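Local coordinates for hypothetical protein Atu1913 (Agrobacterium tumefaciens str., PDB 2B1Y), which is of unknown function but belongs to the DUF1883 family and forms a two-fold symmetric pair of chains, probably a dimer, at the interface of chains A and B. Sequence-based numbering; all coordinates share one arbitrary frame. Chains: chain A/B, hypothetical protein Atu1913.

Contact 1: the interface of chains A and B. Residues chain A 10-13; chain B 70-72.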
# COMPACT_ATOMS: atom_id res chain seq x y z
N HIS A 10 -10.08 -12.18 -5.46
CA HIS A 10 -10.22 -12.34 -4.02
C HIS A 10 -10.96 -13.63 -3.69
O HIS A 10 -12.11 -13.77 -4.07
CB HIS A 10 -10.98 -11.12 -3.45
CG HIS A 10 -11.47 -11.29 -2.04
ND1 HIS A 10 -12.70 -10.84 -1.61
CD2 HIS A 10 -10.90 -11.91 -0.98
CE1 HIS A 10 -12.86 -11.15 -0.34
NE2 HIS A 10 -11.78 -11.80 0.07
N TYR A 11 -10.31 -14.57 -3.00
CA TYR A 11 -10.99 -15.74 -2.41
C TYR A 11 -11.23 -15.47 -0.92
O TYR A 11 -10.28 -15.29 -0.15
CB TYR A 11 -10.17 -17.05 -2.56
CG TYR A 11 -9.75 -17.37 -3.98
CD1 TYR A 11 -10.52 -18.24 -4.76
CD2 TYR A 11 -8.60 -16.80 -4.56
CE1 TYR A 11 -10.19 -18.55 -6.08
CE2 TYR A 11 -8.25 -17.11 -5.93
CZ TYR A 11 -9.07 -17.99 -6.66
OH TYR A 11 -8.78 -18.30 -7.96
N ASP A 12 -12.49 -15.41 -0.52
CA ASP A 12 -12.83 -15.39 0.90
C ASP A 12 -12.85 -16.84 1.38
O ASP A 12 -13.78 -17.57 1.07
CB ASP A 12 -14.20 -14.74 1.07
CG ASP A 12 -14.58 -14.57 2.51
OD1 ASP A 12 -13.91 -15.13 3.42
OD2 ASP A 12 -15.59 -13.86 2.71
N LEU A 13 -11.82 -17.25 2.11
CA LEU A 13 -11.66 -18.65 2.53
C LEU A 13 -12.37 -18.99 3.84
O LEU A 13 -12.34 -20.15 4.27
CB LEU A 13 -10.17 -19.02 2.66
CG LEU A 13 -9.33 -18.79 1.40
CD1 LEU A 13 -7.90 -19.19 1.67
CD2 LEU A 13 -9.87 -19.59 0.23
N HIS B 70 -10.30 -16.11 10.25
CA HIS B 70 -10.94 -15.90 8.95
C HIS B 70 -9.84 -15.41 8.02
O HIS B 70 -9.18 -14.41 8.30
CB HIS B 70 -11.99 -14.81 9.09
CG HIS B 70 -12.92 -14.64 7.92
ND1 HIS B 70 -14.23 -14.23 8.09
CD2 HIS B 70 -12.73 -14.75 6.59
CE1 HIS B 70 -14.82 -14.13 6.91
NE2 HIS B 70 -13.93 -14.44 5.98
N TRP B 71 -9.65 -16.12 6.92
CA TRP B 71 -8.55 -15.88 5.97
C TRP B 71 -9.07 -15.45 4.61
O TRP B 71 -10.17 -15.82 4.21
CB TRP B 71 -7.63 -17.12 5.85
CG TRP B 71 -6.79 -17.30 7.09
CD1 TRP B 71 -7.04 -18.16 8.12
CD2 TRP B 71 -5.61 -16.56 7.45
NE1 TRP B 71 -6.07 -18.03 9.09
CE2 TRP B 71 -5.18 -17.06 8.70
CE3 TRP B 71 -4.85 -15.57 6.81
CZ2 TRP B 71 -4.03 -16.58 9.35
CZ3 TRP B 71 -3.72 -15.07 7.45
CH2 TRP B 71 -3.33 -15.58 8.72
N HIS B 72 -8.26 -14.64 3.90
CA HIS B 72 -8.58 -14.16 2.56
C HIS B 72 -7.35 -14.38 1.70
O HIS B 72 -6.27 -14.16 2.18
CB HIS B 72 -8.89 -12.66 2.61
CG HIS B 72 -10.12 -12.33 3.38
ND1 HIS B 72 -11.36 -12.22 2.79
CD2 HIS B 72 -10.32 -12.18 4.72
CE1 HIS B 72 -12.26 -11.94 3.72
NE2 HIS B 72 -11.66 -11.94 4.90
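A:Asp12 and B:His72 pair across an antiparallel bridge between strand 8-16 of chain A and strand 69-76 of chain B, and histidine and aspartate side chains meet along one side of this seam. At its packed centre the two side chains lie alongside each other and point the same way, A:Asp12 CG 3.7 Å from B:His72 CE1, with carboxylate and imidazole turned by 28°. A:Asp12 reaches on to B:His70: its CG stands anti to the backbone N (chi1 -175°), which carries the carboxylate along the strand so that OD1 accepts a hydrogen bond from B:His70 NE2 at 2.7 Å. The donor arrives on the syn side, and ring and carboxylate are nearly coplanar, so the imidazole meets the acid at its edge. On the other flank A:His10 NE2 and B:His72 ND1 share a hydrogen bond of 2.8 Å, each ring presenting a nitrogen edge-on to the other; which nitrogen carries the proton is not seen. The strand pairing is looser toward A:Leu13, where its N donates to B:Trp71 O at 3.0 Å in a bond bent to 139° at the hydrogen; the A:Leu13 side chain, on the other side of the strands, comes near with CB, 3.5 Å from that same oxygen. The site joins strands of the two chains and probably helps to set their register through polar side chains.

Contact 2: the interface of chains A and B. Residues chain A 76-78, 80, 82; chain B 29-31.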
# COMPACT_ATOMS: atom_id res chain seq x y z
N ASP A 76 8.58 9.80 3.76
CA ASP A 76 8.65 8.47 4.36
C ASP A 76 9.75 7.59 3.84
O ASP A 76 10.30 7.80 2.75
CB ASP A 76 7.29 7.75 4.22
CG ASP A 76 7.03 7.29 2.79
OD1 ASP A 76 6.35 8.00 2.04
OD2 ASP A 76 7.57 6.24 2.39
N ALA A 77 10.05 6.56 4.62
CA ALA A 77 11.18 5.70 4.36
C ALA A 77 10.78 4.36 3.75
O ALA A 77 11.56 3.41 3.82
CB ALA A 77 11.98 5.49 5.64
N GLU A 78 9.61 4.26 3.13
CA GLU A 78 9.25 2.99 2.50
C GLU A 78 10.27 2.54 1.43
O GLU A 78 10.48 3.25 0.47
CB GLU A 78 7.83 3.04 1.92
CG GLU A 78 7.45 1.69 1.30
CD GLU A 78 6.01 1.61 0.79
OE1 GLU A 78 5.44 2.64 0.37
OE2 GLU A 78 5.46 0.48 0.80
N HIS A 80 13.48 2.37 1.88
CA HIS A 80 14.71 3.12 2.10
C HIS A 80 15.27 2.73 3.49
O HIS A 80 14.55 2.18 4.32
CB HIS A 80 14.44 4.64 1.98
CG HIS A 80 13.80 5.05 0.69
ND1 HIS A 80 14.38 4.82 -0.54
CD2 HIS A 80 12.61 5.66 0.44
CE1 HIS A 80 13.58 5.27 -1.50
NE2 HIS A 80 12.50 5.79 -0.93
N GLY A 82 16.37 4.50 6.06
CA GLY A 82 15.99 5.37 7.17
C GLY A 82 15.19 6.60 6.76
O GLY A 82 15.03 6.88 5.57
N VAL B 29 17.88 10.49 0.34
CA VAL B 29 16.84 9.85 -0.51
C VAL B 29 15.67 9.30 0.33
O VAL B 29 15.88 8.51 1.25
CB VAL B 29 17.48 8.73 -1.38
CG1 VAL B 29 16.44 8.02 -2.29
CG2 VAL B 29 18.56 9.35 -2.22
N ASN B 30 14.46 9.79 0.04
CA ASN B 30 13.23 9.34 0.68
C ASN B 30 12.06 9.59 -0.26
O ASN B 30 12.24 10.19 -1.33
CB ASN B 30 12.96 10.08 2.00
CG ASN B 30 13.31 9.27 3.23
OD1 ASN B 30 14.14 8.34 3.21
ND2 ASN B 30 12.69 9.63 4.34
N ASN B 31 10.88 9.12 0.12
CA ASN B 31 9.69 9.32 -0.69
C ASN B 31 8.99 10.58 -0.23
O ASN B 31 8.96 10.89 0.96
CB ASN B 31 8.70 8.16 -0.52
CG ASN B 31 9.37 6.81 -0.81
OD1 ASN B 31 10.09 6.68 -1.79
ND2 ASN B 31 9.16 5.86 0.06
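An antiparallel strand-to-strand interface, capped by a loop, ties the two copies of this DUF1883 protein together and probably helps to hold the dimer. A:Asp76, at the end of strand 69-76, pairs with B:Asn31 near the start of strand 30-36: A:Asp76 N donates to B:Asn31 O, and B:Asn31 N to A:Asp76 O, both at 3.0 Å. The B:Asn31 side chain then bonds to the turn that follows the chain A strand. Its CG is anti to the carbonyl carbon (chi1 -54°), which swings the amide toward loop residues A:Glu78 and A:His80. B:Asn31 ND2 donates to two acceptors near the amide plane: A:Asp76 OD2 at 2.8 Å, almost straight at 175° but from above the carboxylate plane, and A:Glu78 O at 3.0 Å, on a carbonyl lone pair. A:Asp76 OD2 also accepts from A:Glu78 N at 2.9 Å through its anti lone pair, so the acid braces its own turn while gripping the partner. At the amide's other end B:Asn31 OD1 accepts from A:His80 NE2 at 2.7 Å; the oxygen lies close to the imidazole plane, whereas NE2 sits well above the amide carbonyl plane, not on a lone pair, with ring and amide 50° apart. Bonds to both amide ends fix its rotation. B:Val29 O sits over one face of the A:His80 ring, toward its rim, while B:Val29 CG1 comes to 4.1 Å from A:His80 CE1. The B:Asn30 amide lies near A:Gly82 O, its modelled flip doubtful because OD1 faces that carbonyl oxygen.

The C-alpha centres of contacts 1 and 2 are about 32 Å apart, yet strand 69-76 serves both: its early residues, from chain B, make contact 1, and its last residue, from chain A, makes contact 2. Contact 1 pairs it with strand 8-16 of the partner and contact 2 with strand 30-36. Because the interface is two-fold symmetric, each contact recurs with the chains exchanged, so each copy of the strand is bound to the other chain at both its ends. Such intertwined pairing suggests that strand pairing between the chains helps to hold the pair together, although the structure alone does not show the oligomer in solution.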